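Local coordinates for kinectin 1 (Kinesin receptor) (Legionella pneumophila, PDB 4MU6), which is an effector of unknown molecular function, represented here by its long, mostly helical N-terminal coiled-coil domain, at residues Y73-K84 / R204-N215. Numbering follows the deposited sequence.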
ATOM      1  N   TYR A  73      -4.746  -2.976   0.173  1.00 36.71           N
ATOM      2  CA  TYR A  73      -6.116  -2.503   0.123  1.00 34.66           C
ATOM      3  C   TYR A  73      -6.935  -3.188   1.199  1.00 35.86           C
ATOM      4  O   TYR A  73      -7.650  -2.525   1.952  1.00 34.22           O
ATOM      5  CB  TYR A  73      -6.729  -2.779  -1.248  1.00 31.36           C
ATOM      6  CG  TYR A  73      -8.211  -2.495  -1.377  1.00 34.51           C
ATOM      7  CD1 TYR A  73      -9.154  -3.474  -1.078  1.00 36.53           C
ATOM      8  CD2 TYR A  73      -8.670  -1.262  -1.834  1.00 33.66           C
ATOM      9  CE1 TYR A  73     -10.511  -3.235  -1.224  1.00 31.79           C
ATOM     10  CE2 TYR A  73     -10.031  -1.013  -1.989  1.00 27.98           C
ATOM     11  CZ  TYR A  73     -10.939  -2.014  -1.684  1.00 33.88           C
ATOM     12  OH  TYR A  73     -12.287  -1.788  -1.808  1.00 38.94           O
ATOM     13  N   LYS A  74      -6.821  -4.512   1.254  1.00 34.13           N
ATOM     14  CA  LYS A  74      -7.644  -5.346   2.129  1.00 37.37           C
ATOM     15  C   LYS A  74      -7.274  -5.170   3.599  1.00 34.68           C
ATOM     16  O   LYS A  74      -8.131  -5.249   4.484  1.00 29.73           O
ATOM     17  CB  LYS A  74      -7.495  -6.825   1.743  1.00 37.65           C
ATOM     18  CG  LYS A  74      -8.089  -7.205   0.371  1.00 50.61           C
ATOM     19  CD  LYS A  74      -7.650  -8.611  -0.059  1.00 58.15           C
ATOM     20  CE  LYS A  74      -8.372  -9.069  -1.323  1.00 68.12           C
ATOM     21  NZ  LYS A  74      -7.827 -10.356  -1.872  1.00 74.58           N
ATOM     22  N   ALA A  75      -5.984  -4.969   3.850  1.00 33.43           N
ATOM     23  CA  ALA A  75      -5.492  -4.840   5.208  1.00 34.20           C
ATOM     24  C   ALA A  75      -6.014  -3.526   5.779  1.00 33.17           C
ATOM     25  O   ALA A  75      -6.506  -3.483   6.903  1.00 41.17           O
ATOM     26  CB  ALA A  75      -3.975  -4.893   5.232  1.00 31.03           C
ATOM     27  N   GLN A  76      -5.936  -2.459   4.989  1.00 40.84           N
ATOM     28  CA  GLN A  76      -6.470  -1.170   5.428  1.00 41.56           C
ATOM     29  C   GLN A  76      -7.976  -1.202   5.647  1.00 40.89           C
ATOM     30  O   GLN A  76      -8.478  -0.575   6.591  1.00 28.92           O
ATOM     31  CB  GLN A  76      -6.145  -0.050   4.447  1.00 32.03           C
ATOM     32  CG  GLN A  76      -6.636   1.318   4.920  1.00 26.29           C
ATOM     33  CD  GLN A  76      -5.767   1.912   6.021  1.00 36.03           C
ATOM     34  OE1 GLN A  76      -4.573   2.154   5.823  1.00 35.64           O
ATOM     35  NE2 GLN A  76      -6.369   2.168   7.186  1.00 29.20           N
ATOM     36  N   LEU A  77      -8.698  -1.893   4.765  1.00 39.24           N
ATOM     37  CA  LEU A  77     -10.143  -1.997   4.923  1.00 40.37           C
ATOM     38  C   LEU A  77     -10.461  -2.660   6.255  1.00 42.18           C
ATOM     39  O   LEU A  77     -11.233  -2.128   7.049  1.00 34.10           O
ATOM     40  CB  LEU A  77     -10.807  -2.742   3.764  1.00 39.60           C
ATOM     41  CG  LEU A  77     -12.345  -2.685   3.774  1.00 44.30           C
ATOM     42  CD1 LEU A  77     -12.884  -1.243   3.837  1.00 38.35           C
ATOM     43  CD2 LEU A  77     -12.944  -3.413   2.573  1.00 43.63           C
ATOM     44  N   ALA A  78      -9.837  -3.805   6.512  1.00 41.29           N
ATOM     45  CA  ALA A  78     -10.005  -4.489   7.795  1.00 45.55           C
ATOM     46  C   ALA A  78      -9.649  -3.616   9.029  1.00 43.11           C
ATOM     47  O   ALA A  78     -10.354  -3.653  10.040  1.00 35.40           O
ATOM     48  CB  ALA A  78      -9.214  -5.810   7.802  1.00 46.69           C
ATOM     49  N   GLU A  79      -8.570  -2.836   8.944  1.00 43.89           N
ATOM     50  CA  GLU A  79      -8.193  -1.937  10.042  1.00 46.19           C
ATOM     51  C   GLU A  79      -9.300  -0.928  10.276  1.00 42.18           C
ATOM     52  O   GLU A  79      -9.663  -0.640  11.415  1.00 41.67           O
ATOM     53  CB  GLU A  79      -6.913  -1.165   9.715  1.00 49.00           C
ATOM     54  CG  GLU A  79      -5.625  -1.740  10.259  1.00 53.31           C
ATOM     55  CD  GLU A  79      -4.423  -0.877   9.906  1.00 62.77           C
ATOM     56  OE1 GLU A  79      -3.849  -1.061   8.807  1.00 64.68           O
ATOM     57  OE2 GLU A  79      -4.060  -0.002  10.722  1.00 71.52           O
ATOM     58  N   ASP A  80      -9.819  -0.384   9.181  1.00 40.94           N
ATOM     59  CA  ASP A  80     -10.868   0.621   9.255  1.00 37.04           C
ATOM     60  C   ASP A  80     -12.176   0.081   9.829  1.00 39.49           C
ATOM     61  O   ASP A  80     -12.879   0.809  10.530  1.00 39.34           O
ATOM     62  CB  ASP A  80     -11.109   1.264   7.891  1.00 33.41           C
ATOM     63  CG  ASP A  80     -10.013   2.226   7.507  1.00 30.48           C
ATOM     64  OD1 ASP A  80      -9.056   2.357   8.288  1.00 40.36           O
ATOM     65  OD2 ASP A  80     -10.091   2.839   6.416  1.00 27.07           O
ATOM     66  N   LYS A  81     -12.502  -1.182   9.551  1.00 37.79           N
ATOM     67  CA  LYS A  81     -13.718  -1.773  10.118  1.00 45.03           C
ATOM     68  C   LYS A  81     -13.568  -2.037  11.617  1.00 47.69           C
ATOM     69  O   LYS A  81     -14.528  -1.897  12.378  1.00 50.33           O
ATOM     70  CB  LYS A  81     -14.137  -3.044   9.376  1.00 44.15           C
ATOM     71  CG  LYS A  81     -14.679  -2.787   7.962  1.00 66.02           C
ATOM     72  CD  LYS A  81     -14.876  -4.107   7.192  1.00 71.07           C
ATOM     73  CE  LYS A  81     -15.179  -3.888   5.712  1.00 63.61           C
ATOM     74  NZ  LYS A  81     -15.058  -5.162   4.926  1.00 57.41           N
ATOM     75  N   ILE A  82     -12.360  -2.405  12.032  1.00 39.07           N
ATOM     76  CA  ILE A  82     -12.050  -2.581  13.444  1.00 41.47           C
ATOM     77  C   ILE A  82     -12.127  -1.263  14.196  1.00 41.98           C
ATOM     78  O   ILE A  82     -12.751  -1.185  15.247  1.00 37.39           O
ATOM     79  CB  ILE A  82     -10.651  -3.193  13.646  1.00 46.10           C
ATOM     80  CG1 ILE A  82     -10.680  -4.677  13.292  1.00 56.88           C
ATOM     81  CG2 ILE A  82     -10.178  -3.002  15.081  1.00 42.39           C
ATOM     82  CD1 ILE A  82     -11.842  -5.423  13.928  1.00 59.34           C
ATOM     83  N   GLN A  83     -11.497  -0.223  13.654  1.00 38.62           N
ATOM     84  CA  GLN A  83     -11.488   1.073  14.325  1.00 39.26           C
ATOM     85  C   GLN A  83     -12.901   1.660  14.403  1.00 39.95           C
ATOM     86  O   GLN A  83     -13.225   2.398  15.330  1.00 36.86           O
ATOM     87  CB  GLN A  83     -10.540   2.042  13.613  1.00 37.90           C
ATOM     88  CG  GLN A  83     -10.481   3.431  14.238  1.00 43.72           C
ATOM     89  CD  GLN A  83      -9.761   4.440  13.357  1.00 51.63           C
ATOM     90  OE1 GLN A  83     -10.281   4.884  12.317  1.00 46.05           O
ATOM     91  NE2 GLN A  83      -8.553   4.804  13.763  1.00 50.32           N
ATOM     92  N   LYS A  84     -13.744   1.319  13.429  1.00 36.75           N
ATOM     93  CA  LYS A  84     -15.112   1.790  13.425  1.00 32.39           C
ATOM     94  C   LYS A  84     -15.928   1.171  14.546  1.00 43.31           C
ATOM     95  O   LYS A  84     -16.699   1.860  15.198  1.00 40.79           O
ATOM     96  CB  LYS A  84     -15.801   1.531  12.098  1.00 30.59           C
ATOM     97  CG  LYS A  84     -17.043   2.368  11.927  1.00 38.44           C
ATOM     98  CD  LYS A  84     -17.773   2.046  10.631  1.00 44.50           C
ATOM     99  CE  LYS A  84     -18.983   2.960  10.474  1.00 46.80           C
ATOM    100  NZ  LYS A  84     -19.694   3.128  11.775  1.00 50.52           N
ATOM    101  N   ARG A 204     -11.710   7.911   7.679  1.00 35.84           N
ATOM    102  CA  ARG A 204     -12.282   6.688   7.133  1.00 36.42           C
ATOM    103  C   ARG A 204     -13.156   6.995   5.916  1.00 38.58           C
ATOM    104  O   ARG A 204     -13.081   6.295   4.900  1.00 33.48           O
ATOM    105  CB  ARG A 204     -13.063   5.900   8.187  1.00 33.78           C
ATOM    106  CG  ARG A 204     -12.186   5.108   9.141  1.00 36.92           C
ATOM    107  CD  ARG A 204     -13.009   4.162  10.028  1.00 32.55           C
ATOM    108  NE  ARG A 204     -14.106   4.823  10.736  1.00 35.18           N
ATOM    109  CZ  ARG A 204     -14.024   5.303  11.977  1.00 37.12           C
ATOM    110  NH1 ARG A 204     -12.894   5.195  12.672  1.00 29.54           N
ATOM    111  NH2 ARG A 204     -15.079   5.879  12.535  1.00 33.08           N
ATOM    112  N   VAL A 205     -13.955   8.057   6.012  1.00 29.67           N
ATOM    113  CA  VAL A 205     -14.783   8.504   4.886  1.00 31.81           C
ATOM    114  C   VAL A 205     -13.937   8.876   3.672  1.00 33.60           C
ATOM    115  O   VAL A 205     -14.282   8.542   2.540  1.00 27.83           O
ATOM    116  CB  VAL A 205     -15.678   9.719   5.280  1.00 38.73           C
ATOM    117  CG1 VAL A 205     -16.405  10.295   4.070  1.00 23.18           C
ATOM    118  CG2 VAL A 205     -16.673   9.322   6.361  1.00 33.81           C
ATOM    119  N   LYS A 206     -12.831   9.576   3.899  1.00 30.34           N
ATOM    120  CA  LYS A 206     -11.946   9.943   2.792  1.00 27.82           C
ATOM    121  C   LYS A 206     -11.338   8.699   2.117  1.00 36.92           C
ATOM    122  O   LYS A 206     -11.255   8.628   0.888  1.00 34.34           O
ATOM    123  CB  LYS A 206     -10.845  10.898   3.281  1.00 28.92           C
ATOM    124  CG  LYS A 206     -11.335  12.333   3.577  1.00 32.17           C
ATOM    125  CD  LYS A 206     -10.406  13.033   4.592  1.00 37.12           C
ATOM    126  CE  LYS A 206     -10.501  14.554   4.523  1.00 42.99           C
ATOM    127  NZ  LYS A 206      -9.641  15.208   5.567  1.00 51.90           N
ATOM    128  N   ARG A 207     -10.922   7.715   2.915  1.00 30.64           N
ATOM    129  CA  ARG A 207     -10.380   6.490   2.334  1.00 37.54           C
ATOM    130  C   ARG A 207     -11.473   5.731   1.570  1.00 39.52           C
ATOM    131  O   ARG A 207     -11.220   5.192   0.493  1.00 34.69           O
ATOM    132  CB  ARG A 207      -9.681   5.604   3.378  1.00 23.89           C
ATOM    133  CG  ARG A 207      -8.389   6.230   3.934  1.00 26.34           C
ATOM    134  CD  ARG A 207      -7.550   5.252   4.738  1.00 28.12           C
ATOM    135  NE  ARG A 207      -8.122   4.887   6.026  1.00 28.07           N
ATOM    136  CZ  ARG A 207      -7.875   5.548   7.155  1.00 36.05           C
ATOM    137  NH1 ARG A 207      -7.080   6.616   7.132  1.00 32.53           N
ATOM    138  NH2 ARG A 207      -8.413   5.144   8.306  1.00 32.83           N
ATOM    139  N   ALA A 208     -12.680   5.713   2.129  1.00 31.88           N
ATOM    140  CA  ALA A 208     -13.813   5.071   1.500  1.00 34.66           C
ATOM    141  C   ALA A 208     -14.187   5.758   0.182  1.00 38.20           C
ATOM    142  O   ALA A 208     -14.621   5.112  -0.767  1.00 34.12           O
ATOM    143  CB  ALA A 208     -15.000   5.039   2.449  1.00 31.86           C
ATOM    144  N   GLN A 209     -14.006   7.068   0.123  1.00 38.16           N
ATOM    145  CA  GLN A 209     -14.233   7.771  -1.127  1.00 39.09           C
ATOM    146  C   GLN A 209     -13.216   7.309  -2.178  1.00 39.56           C
ATOM    147  O   GLN A 209     -13.570   7.054  -3.345  1.00 34.63           O
ATOM    148  CB  GLN A 209     -14.113   9.273  -0.917  1.00 30.09           C
ATOM    149  CG  GLN A 209     -14.374  10.087  -2.176  1.00 25.98           C
ATOM    150  CD  GLN A 209     -15.856  10.278  -2.459  1.00 37.17           C
ATOM    151  OE1 GLN A 209     -16.712   9.777  -1.726  1.00 41.69           O
ATOM    152  NE2 GLN A 209     -16.167  11.009  -3.528  1.00 42.02           N
ATOM    153  N   ALA A 210     -11.955   7.195  -1.758  1.00 30.32           N
ATOM    154  CA  ALA A 210     -10.890   6.779  -2.666  1.00 28.87           C
ATOM    155  C   ALA A 210     -11.160   5.385  -3.198  1.00 31.56           C
ATOM    156  O   ALA A 210     -10.819   5.071  -4.341  1.00 35.03           O
ATOM    157  CB  ALA A 210      -9.532   6.816  -1.972  1.00 29.49           C
ATOM    158  N   ARG A 211     -11.757   4.539  -2.365  1.00 25.84           N
ATOM    159  CA  ARG A 211     -12.040   3.176  -2.789  1.00 29.17           C
ATOM    160  C   ARG A 211     -13.012   3.136  -3.966  1.00 35.93           C
ATOM    161  O   ARG A 211     -12.888   2.275  -4.837  1.00 35.14           O
ATOM    162  CB  ARG A 211     -12.526   2.304  -1.626  1.00 34.84           C
ATOM    163  CG  ARG A 211     -11.439   2.039  -0.580  1.00 37.11           C
ATOM    164  CD  ARG A 211     -11.873   0.999   0.446  1.00 35.16           C
ATOM    165  NE  ARG A 211     -10.925   0.947   1.547  1.00 38.54           N
ATOM    166  CZ  ARG A 211     -11.061   1.595   2.703  1.00 35.85           C
ATOM    167  NH1 ARG A 211     -12.136   2.335   2.953  1.00 38.84           N
ATOM    168  NH2 ARG A 211     -10.124   1.491   3.621  1.00 34.87           N
ATOM    169  N   ILE A 212     -13.959   4.074  -3.999  1.00 35.53           N
ATOM    170  CA  ILE A 212     -14.880   4.178  -5.129  1.00 34.89           C
ATOM    171  C   ILE A 212     -14.108   4.391  -6.431  1.00 30.25           C
ATOM    172  O   ILE A 212     -14.397   3.768  -7.432  1.00 31.64           O
ATOM    173  CB  ILE A 212     -15.875   5.345  -4.950  1.00 37.77           C
ATOM    174  CG1 ILE A 212     -16.785   5.111  -3.732  1.00 44.76           C
ATOM    175  CG2 ILE A 212     -16.676   5.546  -6.218  1.00 31.55           C
ATOM    176  CD1 ILE A 212     -17.743   3.937  -3.898  1.00 45.41           C
ATOM    177  N   GLY A 213     -13.123   5.279  -6.410  1.00 39.52           N
ATOM    178  CA  GLY A 213     -12.312   5.531  -7.584  1.00 37.95           C
ATOM    179  C   GLY A 213     -11.439   4.333  -7.918  1.00 39.85           C
ATOM    180  O   GLY A 213     -11.371   3.910  -9.074  1.00 34.16           O
ATOM    181  N   TYR A 214     -10.780   3.776  -6.905  1.00 32.41           N
ATOM    182  CA  TYR A 214      -9.888   2.640  -7.133  1.00 33.72           C
ATOM    183  C   TYR A 214     -10.640   1.447  -7.697  1.00 33.63           C
ATOM    184  O   TYR A 214     -10.183   0.810  -8.645  1.00 31.51           O
ATOM    185  CB  TYR A 214      -9.157   2.240  -5.846  1.00 30.47           C
ATOM    186  CG  TYR A 214      -8.352   0.955  -5.958  1.00 35.25           C
ATOM    187  CD1 TYR A 214      -7.134   0.926  -6.637  1.00 34.96           C
ATOM    188  CD2 TYR A 214      -8.813  -0.230  -5.392  1.00 36.08           C
ATOM    189  CE1 TYR A 214      -6.394  -0.241  -6.736  1.00 37.60           C
ATOM    190  CE2 TYR A 214      -8.072  -1.406  -5.482  1.00 40.52           C
ATOM    191  CZ  TYR A 214      -6.867  -1.401  -6.152  1.00 41.31           C
ATOM    192  OH  TYR A 214      -6.138  -2.557  -6.247  1.00 51.49           O
ATOM    193  N   ASN A 215     -11.793   1.140  -7.112  1.00 33.17           N
ATOM    194  CA  ASN A 215     -12.538  -0.047  -7.506  1.00 33.26           C
ATOM    195  C   ASN A 215     -13.131   0.049  -8.925  1.00 42.05           C
ATOM    196  O   ASN A 215     -13.584  -0.950  -9.478  1.00 46.29           O
ATOM    197  CB  ASN A 215     -13.633  -0.358  -6.483  1.00 34.97           C
ATOM    198  CG  ASN A 215     -13.102  -1.074  -5.253  1.00 39.62           C
ATOM    199  OD1 ASN A 215     -12.206  -1.905  -5.337  1.00 44.00           O
ATOM    200  ND2 ASN A 215     -13.662  -0.752  -4.103  1.00 42.52           N
TER
HETATM  201  O   HOH W   1      -8.240   0.296   1.551  1.00 36.97           O
HETATM  202  O   HOH W   2     -12.508   3.633   5.463  1.00 28.90           O
HETATM  203  O   HOH W   3      -8.945   6.807  10.588  1.00 52.60           O
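A salt-bridge network centred on D80 joins helix 43-105 to helix 158-217, with R207 and R211 both donating to the D80 carboxylate. R207 grips it side-on: R207 NE donates over 2.9 Å to D80 OD2 at its syn lone pair, and OD2 sits 6° out of the guanidinium plane, while NH2 gives a more bent bond to OD1. R211 NH2 reaches D80 OD2 at 3.1 Å, nearly straight (170°) but from above the carboxylate plane. Q76 NE2 hydrogen-bonds to D80 OD1 over 2.9 Å from the carboxylate face opposite R207 NH2, its amide anchored by N229 and S226 at OE1. Four protein donors, with a water shared by OD2, R204 O and R211 NH1, probably favour a charged D80.

Segments 73-84 and 204-215 run roughly antiparallel (145° between their directions), their axes 11.2 Å apart at closest approach, and R211 enters as a knob among Y73, Q76, L77 and D80, within the N-terminal coiled-coil domain of LegC3. Extended from CG to NE, its chain passes Y73 and sets the guanidinium with L77 CD1 over one face, CD1 being 3.6 Å from R211 CZ. A water links R211 NE to Y73 O.

Beyond R211, Y73 CE2 packs 3.7 Å from Y214 CD2, and N215 ND2 donates to Y73 OH (2.9 Å), the hydroxyl lying in the amide plane. Towards the other end, R204 NH1 donates to Q83 OE1 at 2.7 Å and also forms a salt bridge with D87, while K84 CB lies over one face of the R204 guanidinium.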